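Local coordinates for protein diaminopropionate ammonia-lyase (Escherichia coli, PDB 4D9I) that uses pyridoxal 5'-phosphate to eliminate ammonia from both the L- and D-isomers of 2,3-diaminopropionate, yielding pyruvate, at residues 6-11 against 351-356; 18-23 against 248-253; 139-144 against 182-187; 197-202 against 295-300. All coordinates share one frame; numbering follows the deposited sequence.

Interaction 1 (6-11 against 351-356); sequences LKIDIA and HYHPQR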
# COMPACT_ATOMS: atom_id res chain seq x y z
N LEU B 6 12.98 4.10 -15.66
CA LEU B 6 12.88 5.43 -15.07
C LEU B 6 14.27 6.04 -15.10
O LEU B 6 15.27 5.35 -14.85
CB LEU B 6 12.32 5.39 -13.65
CG LEU B 6 10.89 4.83 -13.54
CD1 LEU B 6 10.43 4.86 -12.09
CD2 LEU B 6 9.91 5.62 -14.41
N LYS B 7 14.31 7.33 -15.41
CA LYS B 7 15.57 8.03 -15.50
C LYS B 7 16.30 7.94 -14.16
O LYS B 7 15.82 8.44 -13.15
CB LYS B 7 15.32 9.49 -15.91
CG LYS B 7 16.57 10.34 -15.96
CD LYS B 7 16.21 11.82 -15.85
CE LYS B 7 17.47 12.66 -15.89
NZ LYS B 7 17.21 14.09 -16.23
N ILE B 8 17.44 7.24 -14.15
CA ILE B 8 18.34 7.25 -12.99
C ILE B 8 19.77 7.51 -13.46
O ILE B 8 20.49 6.57 -13.83
CB ILE B 8 18.38 5.91 -12.22
CG1 ILE B 8 16.99 5.40 -11.84
CG2 ILE B 8 19.24 6.05 -10.96
CD1 ILE B 8 16.97 3.90 -11.68
N ASP B 9 20.18 8.76 -13.45
CA ASP B 9 21.54 9.10 -13.84
C ASP B 9 22.44 9.03 -12.62
O ASP B 9 22.14 9.65 -11.60
CB ASP B 9 21.60 10.49 -14.48
CG ASP B 9 20.91 10.54 -15.84
OD1 ASP B 9 20.88 9.52 -16.54
OD2 ASP B 9 20.42 11.62 -16.22
N ILE B 10 23.51 8.24 -12.73
CA ILE B 10 24.48 8.06 -11.65
C ILE B 10 25.80 8.66 -12.07
O ILE B 10 26.35 8.31 -13.12
CB ILE B 10 24.74 6.57 -11.33
CG1 ILE B 10 23.43 5.85 -10.99
CG2 ILE B 10 25.75 6.44 -10.20
CD1 ILE B 10 23.44 4.36 -11.29
N ALA B 11 26.32 9.57 -11.24
CA ALA B 11 27.64 10.15 -11.47
C ALA B 11 28.53 9.87 -10.28
O ALA B 11 28.18 10.20 -9.14
CB ALA B 11 27.53 11.65 -11.72
N HIS B 351 15.73 -2.12 -9.54
CA HIS B 351 15.29 -3.50 -9.57
C HIS B 351 14.52 -3.83 -10.84
O HIS B 351 14.77 -4.85 -11.45
CB HIS B 351 14.45 -3.84 -8.35
CG HIS B 351 13.83 -5.20 -8.43
ND1 HIS B 351 14.55 -6.33 -8.35
CD2 HIS B 351 12.50 -5.60 -8.62
CE1 HIS B 351 13.74 -7.40 -8.50
NE2 HIS B 351 12.49 -6.96 -8.65
N TYR B 352 13.61 -2.95 -11.24
CA TYR B 352 12.76 -3.24 -12.39
C TYR B 352 13.31 -2.79 -13.75
O TYR B 352 12.74 -3.11 -14.79
CB TYR B 352 11.37 -2.64 -12.15
CG TYR B 352 10.58 -3.36 -11.08
CD1 TYR B 352 10.05 -4.63 -11.32
CD2 TYR B 352 10.33 -2.76 -9.83
CE1 TYR B 352 9.30 -5.29 -10.37
CE2 TYR B 352 9.58 -3.43 -8.85
CZ TYR B 352 9.06 -4.70 -9.14
OH TYR B 352 8.31 -5.39 -8.21
N HIS B 353 14.42 -2.03 -13.72
CA HIS B 353 15.09 -1.51 -14.92
C HIS B 353 15.65 -2.63 -15.78
O HIS B 353 16.20 -3.59 -15.24
CB HIS B 353 16.21 -0.57 -14.47
CG HIS B 353 16.65 0.42 -15.52
ND1 HIS B 353 17.36 0.06 -16.62
CD2 HIS B 353 16.49 1.81 -15.60
CE1 HIS B 353 17.63 1.15 -17.36
NE2 HIS B 353 17.09 2.22 -16.74
N PRO B 354 15.55 -2.50 -17.12
CA PRO B 354 16.21 -3.49 -17.98
C PRO B 354 17.73 -3.58 -17.76
O PRO B 354 18.31 -4.65 -17.97
CB PRO B 354 15.89 -3.03 -19.42
CG PRO B 354 15.21 -1.72 -19.31
CD PRO B 354 14.80 -1.49 -17.89
N GLN B 355 18.36 -2.50 -17.31
CA GLN B 355 19.80 -2.53 -17.09
C GLN B 355 20.12 -2.76 -15.62
O GLN B 355 21.14 -2.31 -15.12
CB GLN B 355 20.47 -1.25 -17.62
CG GLN B 355 20.48 -1.18 -19.15
CD GLN B 355 20.94 0.17 -19.68
OE1 GLN B 355 21.90 0.26 -20.45
NE2 GLN B 355 20.24 1.23 -19.29
N ARG B 356 19.23 -3.49 -14.95
CA ARG B 356 19.36 -3.78 -13.53
C ARG B 356 20.78 -4.22 -13.15
O ARG B 356 21.35 -3.70 -12.19
CB ARG B 356 18.33 -4.84 -13.13
CG ARG B 356 18.40 -5.33 -11.69
CD ARG B 356 17.71 -6.69 -11.60
NE ARG B 356 17.26 -6.96 -10.22
CZ ARG B 356 17.84 -7.83 -9.40
NH1 ARG B 356 18.89 -8.54 -9.80
NH2 ARG B 356 17.34 -8.01 -8.18
O HOH W 1 17.08 5.18 -17.43
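His353 turns the rim of its imidazole to Leu6, the residue leading into edge strand 8-12. The direct meeting is a van der Waals one: the ring carbon CD2 lies 3.8 Å from the carbonyl oxygen of Leu6, which sits close to the ring plane. The polar link runs through a water, which donates to Leu6 O at 3.2 Å and lies 3.0 Å from His353 NE2, again in the plane of the ring. The other ring nitrogen turns back on its own segment, where the amide of Gln355 donates to His353 ND1 over 2.8 Å with an N-H...N angle of 163°. Bonds at both nitrogens should restrain the ring's rotation, and a histidine suits the place because it offers two in-plane polar atoms on separate sides. With CG anti to the backbone N (chi1 -158°), the ring reaches out from the turn toward Leu6. Replaced by alanine, the position would probably lose the water's link to the turn and leave the Gln355 amide without this acceptor.

The apolar part is thin. Ile8 CD1 approaches His353 CD2 obliquely at 4.5 Å, while Leu6 also touches Val316 and Leu319 of helix 315-325. Leu359 of helix 356-363 also touches His353.

The turn is a type I beta turn from His353 to Arg356, linking helices 338-352 and 356-363. The whole is a water-mediated seam between an interhelical turn and the lead-in to edge strand 8-12 of the larger mixed sheet of a fold type II PLP enzyme.

Interaction 2 (18-23 against 248-253); sequences GETSPL and YSPQNL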
# COMPACT_ATOMS: atom_id res chain seq x y z
N GLY B 18 37.81 12.09 0.84
CA GLY B 18 37.66 11.45 2.14
C GLY B 18 38.07 12.30 3.33
O GLY B 18 38.34 11.76 4.40
N GLU B 19 38.15 13.62 3.14
CA GLU B 19 38.38 14.56 4.24
C GLU B 19 37.10 14.64 5.06
O GLU B 19 36.08 15.13 4.58
CB GLU B 19 38.83 15.95 3.73
CG GLU B 19 38.74 17.11 4.74
CD GLU B 19 39.48 18.39 4.31
OE1 GLU B 19 39.02 19.50 4.65
OE2 GLU B 19 40.53 18.28 3.65
N THR B 20 37.13 14.12 6.28
CA THR B 20 35.98 14.20 7.19
C THR B 20 35.90 15.61 7.79
O THR B 20 36.78 16.46 7.56
CB THR B 20 36.06 13.13 8.30
OG1 THR B 20 37.17 13.42 9.14
CG2 THR B 20 36.26 11.74 7.71
N SER B 21 34.84 15.85 8.57
CA SER B 21 34.55 17.15 9.18
C SER B 21 34.44 17.03 10.71
O SER B 21 33.49 16.43 11.21
CB SER B 21 33.23 17.71 8.61
OG SER B 21 32.79 18.87 9.31
N PRO B 22 35.40 17.59 11.45
CA PRO B 22 35.29 17.58 12.92
C PRO B 22 34.03 18.30 13.42
O PRO B 22 33.53 17.96 14.48
CB PRO B 22 36.54 18.34 13.38
CG PRO B 22 37.52 18.18 12.26
CD PRO B 22 36.68 18.19 11.01
N LEU B 23 33.56 19.28 12.65
CA LEU B 23 32.33 20.04 12.95
C LEU B 23 31.04 19.21 12.93
O LEU B 23 30.16 19.40 13.79
CB LEU B 23 32.21 21.25 12.01
CG LEU B 23 31.29 22.38 12.52
CD1 LEU B 23 31.62 22.76 13.96
CD2 LEU B 23 31.35 23.61 11.61
N TYR B 248 32.09 5.36 10.29
CA TYR B 248 32.41 4.24 9.41
C TYR B 248 33.59 4.39 8.45
O TYR B 248 34.02 3.39 7.84
CB TYR B 248 31.17 3.85 8.60
CG TYR B 248 30.04 3.30 9.42
CD1 TYR B 248 30.17 2.08 10.10
CD2 TYR B 248 28.82 3.98 9.52
CE1 TYR B 248 29.13 1.57 10.85
CE2 TYR B 248 27.76 3.47 10.26
CZ TYR B 248 27.92 2.27 10.91
OH TYR B 248 26.89 1.76 11.65
N SER B 249 34.13 5.60 8.34
CA SER B 249 35.15 5.95 7.34
C SER B 249 34.48 6.18 5.98
O SER B 249 33.60 5.42 5.58
CB SER B 249 36.27 4.91 7.22
OG SER B 249 35.90 3.91 6.27
N PRO B 250 34.90 7.25 5.28
CA PRO B 250 34.28 7.55 3.98
C PRO B 250 34.65 6.52 2.89
O PRO B 250 33.89 6.36 1.93
CB PRO B 250 34.81 8.95 3.66
CG PRO B 250 36.08 9.08 4.46
CD PRO B 250 35.85 8.29 5.71
N GLN B 251 35.79 5.85 3.04
CA GLN B 251 36.20 4.78 2.12
C GLN B 251 35.29 3.55 2.24
O GLN B 251 34.98 2.93 1.24
CB GLN B 251 37.68 4.38 2.31
CG GLN B 251 38.70 5.47 2.01
CD GLN B 251 38.83 6.51 3.12
OE1 GLN B 251 38.18 6.42 4.17
NE2 GLN B 251 39.64 7.53 2.89
N ASN B 252 34.84 3.22 3.46
CA ASN B 252 34.00 2.01 3.64
C ASN B 252 32.50 2.24 3.63
O ASN B 252 31.71 1.36 4.00
CB ASN B 252 34.35 1.24 4.91
CG ASN B 252 35.82 1.03 5.06
OD1 ASN B 252 36.40 1.37 6.09
ND2 ASN B 252 36.46 0.49 4.02
N LEU B 253 32.09 3.42 3.20
CA LEU B 253 30.67 3.69 3.09
C LEU B 253 30.32 4.18 1.69
O LEU B 253 30.79 5.24 1.25
CB LEU B 253 30.19 4.65 4.18
CG LEU B 253 28.68 4.95 4.30
CD1 LEU B 253 27.81 3.69 4.35
CD2 LEU B 253 28.43 5.82 5.53
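Pro250 presses its ring against the backbone of Gly18, and this is the close part of the contact. Its CG lies 3.5 Å from Gly18 O and 3.7 Å from Gly18 CA, with CB only a little farther from that same alpha carbon. Glycine fits for two reasons: its backbone takes a positive phi of 66°, and a beta carbon would clash with the Gln251 amide and sit tightly against the proline ring. Beside this, the methyl CG2 of Thr20 meets Pro250 CD at 4.0 Å, the two side chains crossing at about a right angle. The buried proline is closed in further by Phe16, by Val245 of helix 235-248 and by Cys305 of helix 296-305.

The loop of Pro250 closes a beta-alpha-beta crossover (strand 226-230, helix 235-248, strand 254-260) and holds an ST motif in which the amide of Asn252 donates to Ser249 OG over 3.1 Å. Pro250 follows directly on Ser249, which leaves the helix with positive phi.

Toward solvent the packing is slack. Gln251 is exposed, and its NE2 comes no nearer than 4.5 Å to Gly18 CA, its chain folded back at chi2 (77°), which brings the amide nearer Gly18.

Interaction 3 (139-144 against 182-187); sequences VIYMPK and HGWEVV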
# COMPACT_ATOMS: atom_id res chain seq x y z
N VAL B 139 7.26 33.50 12.73
CA VAL B 139 6.60 34.03 11.52
C VAL B 139 7.12 33.24 10.31
O VAL B 139 8.27 33.39 9.91
CB VAL B 139 6.79 35.56 11.35
CG1 VAL B 139 6.02 36.08 10.15
CG2 VAL B 139 6.33 36.31 12.59
N ILE B 140 6.26 32.39 9.76
CA ILE B 140 6.64 31.49 8.67
C ILE B 140 6.12 31.99 7.31
O ILE B 140 4.94 32.35 7.17
CB ILE B 140 6.13 30.05 8.93
CG1 ILE B 140 6.48 29.58 10.35
CG2 ILE B 140 6.64 29.08 7.88
CD1 ILE B 140 7.94 29.72 10.80
N TYR B 141 7.00 32.04 6.32
CA TYR B 141 6.57 32.32 4.95
C TYR B 141 6.59 31.03 4.10
O TYR B 141 7.52 30.22 4.22
CB TYR B 141 7.44 33.43 4.32
CG TYR B 141 7.28 34.80 4.96
CD1 TYR B 141 6.79 34.94 6.26
CD2 TYR B 141 7.66 35.95 4.29
CE1 TYR B 141 6.65 36.18 6.85
CE2 TYR B 141 7.53 37.20 4.88
CZ TYR B 141 7.02 37.31 6.16
OH TYR B 141 6.89 38.54 6.77
N MET B 142 5.56 30.83 3.29
CA MET B 142 5.51 29.70 2.35
C MET B 142 5.27 30.21 0.92
O MET B 142 4.56 31.20 0.72
CB MET B 142 4.43 28.69 2.78
CG MET B 142 4.64 28.08 4.16
SD MET B 142 3.52 26.69 4.48
CE MET B 142 4.26 25.47 3.40
N PRO B 143 5.90 29.55 -0.09
CA PRO B 143 5.81 30.05 -1.46
C PRO B 143 4.49 29.70 -2.14
O PRO B 143 3.76 28.84 -1.66
CB PRO B 143 6.98 29.36 -2.18
CG PRO B 143 7.57 28.40 -1.20
CD PRO B 143 6.67 28.31 -0.01
N LYS B 144 4.21 30.39 -3.26
CA LYS B 144 3.03 30.11 -4.08
C LYS B 144 2.95 28.63 -4.40
O LYS B 144 3.95 28.00 -4.77
CB LYS B 144 3.04 30.95 -5.36
CG LYS B 144 4.13 30.61 -6.38
N HIS B 182 11.90 44.25 11.09
CA HIS B 182 11.23 44.10 12.39
C HIS B 182 12.09 43.67 13.55
O HIS B 182 11.62 43.66 14.69
CB HIS B 182 10.07 43.12 12.26
CG HIS B 182 8.92 43.61 11.42
ND1 HIS B 182 8.60 43.05 10.23
CD2 HIS B 182 8.01 44.64 11.63
CE1 HIS B 182 7.54 43.70 9.71
NE2 HIS B 182 7.18 44.66 10.57
N GLY B 183 13.35 43.31 13.31
CA GLY B 183 14.20 42.77 14.36
C GLY B 183 13.92 41.29 14.65
O GLY B 183 14.11 40.83 15.78
N TRP B 184 13.46 40.55 13.65
CA TRP B 184 13.25 39.11 13.81
C TRP B 184 14.53 38.35 13.60
O TRP B 184 15.44 38.83 12.93
CB TRP B 184 12.15 38.59 12.88
CG TRP B 184 10.82 39.27 13.09
CD1 TRP B 184 10.39 39.97 14.22
CD2 TRP B 184 9.69 39.30 12.17
NE1 TRP B 184 9.11 40.41 14.05
CE2 TRP B 184 8.63 40.05 12.85
CE3 TRP B 184 9.45 38.79 10.89
CZ2 TRP B 184 7.39 40.28 12.25
CZ3 TRP B 184 8.20 39.03 10.30
CH2 TRP B 184 7.20 39.76 10.96
N GLU B 185 14.60 37.16 14.18
CA GLU B 185 15.71 36.26 13.99
C GLU B 185 15.39 35.26 12.87
O GLU B 185 14.50 34.40 13.03
CB GLU B 185 16.02 35.52 15.29
CG GLU B 185 17.30 34.70 15.25
CD GLU B 185 18.55 35.56 15.44
OE1 GLU B 185 18.50 36.49 16.24
OE2 GLU B 185 19.58 35.30 14.79
N VAL B 186 16.09 35.39 11.75
CA VAL B 186 15.95 34.46 10.62
C VAL B 186 16.51 33.08 10.97
O VAL B 186 17.68 32.97 11.37
CB VAL B 186 16.71 34.99 9.39
CG1 VAL B 186 16.68 33.97 8.26
CG2 VAL B 186 16.12 36.31 8.92
N VAL B 187 15.68 32.04 10.82
CA VAL B 187 16.13 30.66 11.01
C VAL B 187 15.89 29.86 9.73
O VAL B 187 14.78 29.39 9.47
CB VAL B 187 15.43 30.00 12.24
CG1 VAL B 187 15.94 28.57 12.45
CG2 VAL B 187 15.65 30.85 13.49
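Val139 sets CG2 over one face of the Trp184 indole and CG1 at its rim. CG2 stands 4.0 Å from the centroid of the six-membered ring and only 13° off the ring normal, a CH-pi contact, while CG1 approaches Trp184 CZ3 to 3.7 Å. A beta-branched residue suits this strand position: with CG1 anti to the backbone N (chi1 -176°), both branches bear on the same ring. The opposite face of the indole is backed by His182 CB, 3.3 Å above its plane, so both faces carry an aliphatic neighbour, each offset toward the rim.

Tyr141 arrives differently. Two residues along the strand, it extends until its hydroxyl OH lies in the plane of the indole, 3.8 Å from Trp184 CZ3, its side chain crossing that of the tryptophan at about a right angle. Val139 CG1 in turn sits at the edge of the tyrosine ring, and His178, Thr171 and Thr175 of helix 168-182 lie against Tyr141.

Strands 137-142 and 185-186 belong to the smaller parallel sheet and are separated in it by strand 114-118; Trp184, just ahead of the outermost strand 185-186, reaches past strand 114-118, touching Thr114, to meet Val139. A serine in its place would probably open a gap beside Val139 and strip its methyls of their aromatic cover.

Since the two segments meet through dispersion and CH-pi contacts, their fit depends on shape and on the flat breadth of the indole rather than on directed polar bonds.

Interaction 4 (197-202 against 295-300); sequences KIPTWI and NPLGWE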
# COMPACT_ATOMS: atom_id res chain seq x y z
N LYS B 197 26.00 30.18 11.37
CA LYS B 197 25.88 29.69 12.74
C LYS B 197 24.63 28.81 12.93
O LYS B 197 24.71 27.69 13.44
CB LYS B 197 25.86 30.88 13.70
CG LYS B 197 25.89 30.53 15.18
CD LYS B 197 25.86 31.79 16.03
CE LYS B 197 24.44 32.36 16.08
NZ LYS B 197 24.35 33.58 16.94
N ILE B 198 23.49 29.34 12.51
CA ILE B 198 22.22 28.66 12.63
C ILE B 198 22.16 27.35 11.80
O ILE B 198 21.89 26.30 12.36
CB ILE B 198 21.02 29.63 12.40
CG1 ILE B 198 20.91 30.60 13.58
CG2 ILE B 198 19.70 28.85 12.19
CD1 ILE B 198 20.23 31.92 13.28
N PRO B 199 22.46 27.40 10.48
CA PRO B 199 22.48 26.12 9.72
C PRO B 199 23.48 25.07 10.22
O PRO B 199 23.23 23.89 10.07
CB PRO B 199 22.87 26.55 8.29
CG PRO B 199 23.26 27.96 8.37
CD PRO B 199 22.66 28.56 9.60
N THR B 200 24.60 25.49 10.79
CA THR B 200 25.50 24.56 11.46
C THR B 200 24.77 23.82 12.60
O THR B 200 24.82 22.59 12.67
CB THR B 200 26.76 25.28 11.97
OG1 THR B 200 27.48 25.81 10.85
CG2 THR B 200 27.68 24.32 12.73
N TRP B 201 24.06 24.57 13.46
CA TRP B 201 23.33 23.92 14.55
C TRP B 201 22.30 22.96 14.03
O TRP B 201 22.12 21.87 14.58
CB TRP B 201 22.66 24.94 15.46
CG TRP B 201 23.57 25.65 16.43
CD1 TRP B 201 24.67 25.12 17.10
CD2 TRP B 201 23.46 27.03 16.91
NE1 TRP B 201 25.24 26.07 17.92
CE2 TRP B 201 24.55 27.23 17.86
CE3 TRP B 201 22.58 28.08 16.66
CZ2 TRP B 201 24.75 28.44 18.51
CZ3 TRP B 201 22.79 29.30 17.33
CH2 TRP B 201 23.85 29.47 18.23
N ILE B 202 21.61 23.39 12.98
CA ILE B 202 20.57 22.56 12.37
C ILE B 202 21.13 21.23 11.87
O ILE B 202 20.53 20.18 12.10
CB ILE B 202 19.84 23.32 11.24
CG1 ILE B 202 18.96 24.42 11.84
CG2 ILE B 202 18.99 22.35 10.41
CD1 ILE B 202 18.47 25.45 10.84
N ASN B 295 23.63 24.21 -0.11
CA ASN B 295 24.11 24.69 1.19
C ASN B 295 25.63 24.49 1.22
O ASN B 295 26.09 23.36 1.17
CB ASN B 295 23.40 23.89 2.29
CG ASN B 295 23.92 24.16 3.69
OD1 ASN B 295 24.90 24.85 3.90
ND2 ASN B 295 23.23 23.58 4.68
N PRO B 296 26.42 25.59 1.30
CA PRO B 296 27.89 25.45 1.30
C PRO B 296 28.42 24.55 2.43
O PRO B 296 29.43 23.86 2.23
CB PRO B 296 28.40 26.89 1.49
CG PRO B 296 27.25 27.77 1.18
CD PRO B 296 25.98 26.99 1.40
N LEU B 297 27.77 24.57 3.59
CA LEU B 297 28.18 23.71 4.70
C LEU B 297 28.01 22.23 4.35
O LEU B 297 28.88 21.41 4.63
CB LEU B 297 27.41 24.06 5.98
CG LEU B 297 27.62 25.44 6.59
CD1 LEU B 297 26.56 25.72 7.64
CD2 LEU B 297 29.01 25.62 7.19
N GLY B 298 26.89 21.91 3.70
CA GLY B 298 26.61 20.57 3.26
C GLY B 298 27.45 20.15 2.07
O GLY B 298 27.95 19.03 2.02
N TRP B 299 27.62 21.07 1.12
CA TRP B 299 28.31 20.78 -0.13
C TRP B 299 29.73 20.36 0.11
O TRP B 299 30.25 19.48 -0.57
CB TRP B 299 28.29 22.01 -1.04
CG TRP B 299 29.22 21.87 -2.21
CD1 TRP B 299 30.29 22.70 -2.55
CD2 TRP B 299 29.23 20.80 -3.21
NE1 TRP B 299 30.93 22.24 -3.68
CE2 TRP B 299 30.35 21.10 -4.12
CE3 TRP B 299 28.44 19.65 -3.45
CZ2 TRP B 299 30.65 20.29 -5.21
CZ3 TRP B 299 28.76 18.84 -4.55
CH2 TRP B 299 29.84 19.16 -5.41
N GLU B 300 30.35 20.99 1.10
CA GLU B 300 31.72 20.68 1.50
C GLU B 300 31.85 19.20 1.87
O GLU B 300 32.76 18.51 1.37
CB GLU B 300 32.16 21.59 2.66
CG GLU B 300 33.58 21.35 3.15
CD GLU B 300 34.66 21.86 2.20
OE1 GLU B 300 34.42 22.82 1.43
OE2 GLU B 300 35.79 21.29 2.24
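Leu297 has the most surface buried here, thrusting its CD1 methyl against both Pro199 and Thr200 on the neighbouring helix. The methyl lies 3.8 Å from Pro199 CB and 3.3 Å from Thr200 OG1, and it also nears the Thr200 backbone amide nitrogen, at 3.7 Å. The second branch, CD2, stays 4.0 Å from Thr200 OG1. A leucine suits the place because its forked end can touch a proline ring and a threonine side chain together; Met203, one turn further on helix 197-206, adds to the apolar surround.

Pro199 comes next. Its ring turns CB and CG toward the leucine, crossing that side chain at about a right angle, and also touches Ala191. Proline is tolerated there because it lies in the first turn of helix 197-206, where the amide it lacks would have had no helical partner.

Thr200 meets the leucine through OG1, which stands anti to the carbonyl carbon (chi1 -63°). That hydroxyl is hydrogen-bonded to the carbonyl oxygen of Thr196, so its polarity is met by the residue just ahead of its helix while its flank packs on the leucine.

Leu297 itself is set at the start of its helix by Asn295, the N-cap, whose OD1 accepts from Leu297 N over 2.9 Å, the donor standing above the carbonyl plane. The arrangement is a packing of two helix N-terminal turns, the second, helix 296-305, begun by the Asn295 cap, within a fold type II PLP-dependent enzyme.

Interactions 2, 3 and 4 form a connected run, while interaction 1 stands apart. Interaction 4 is the middle member: its centre lies about 17 Å from that of interaction 2, where Leu23 CD2 packs on Thr200 CG2 at 3.9 Å, and about 19 Å from that of interaction 3, where Val187 CG1 meets Ile198 CG2 at 3.8 Å. Interactions 1 and 3 lie on opposite sides of the chain's centre, about 40 Å between centres, one on each of the two sheets. Interaction 3 approaches an active-site residue: the Tyr141 side chain is about 10 Å from that of Asp120, the probable proton acceptor for the L-isomer. The side chain of Pro199 in interaction 4 is about 10 Å from a bound Tris molecule.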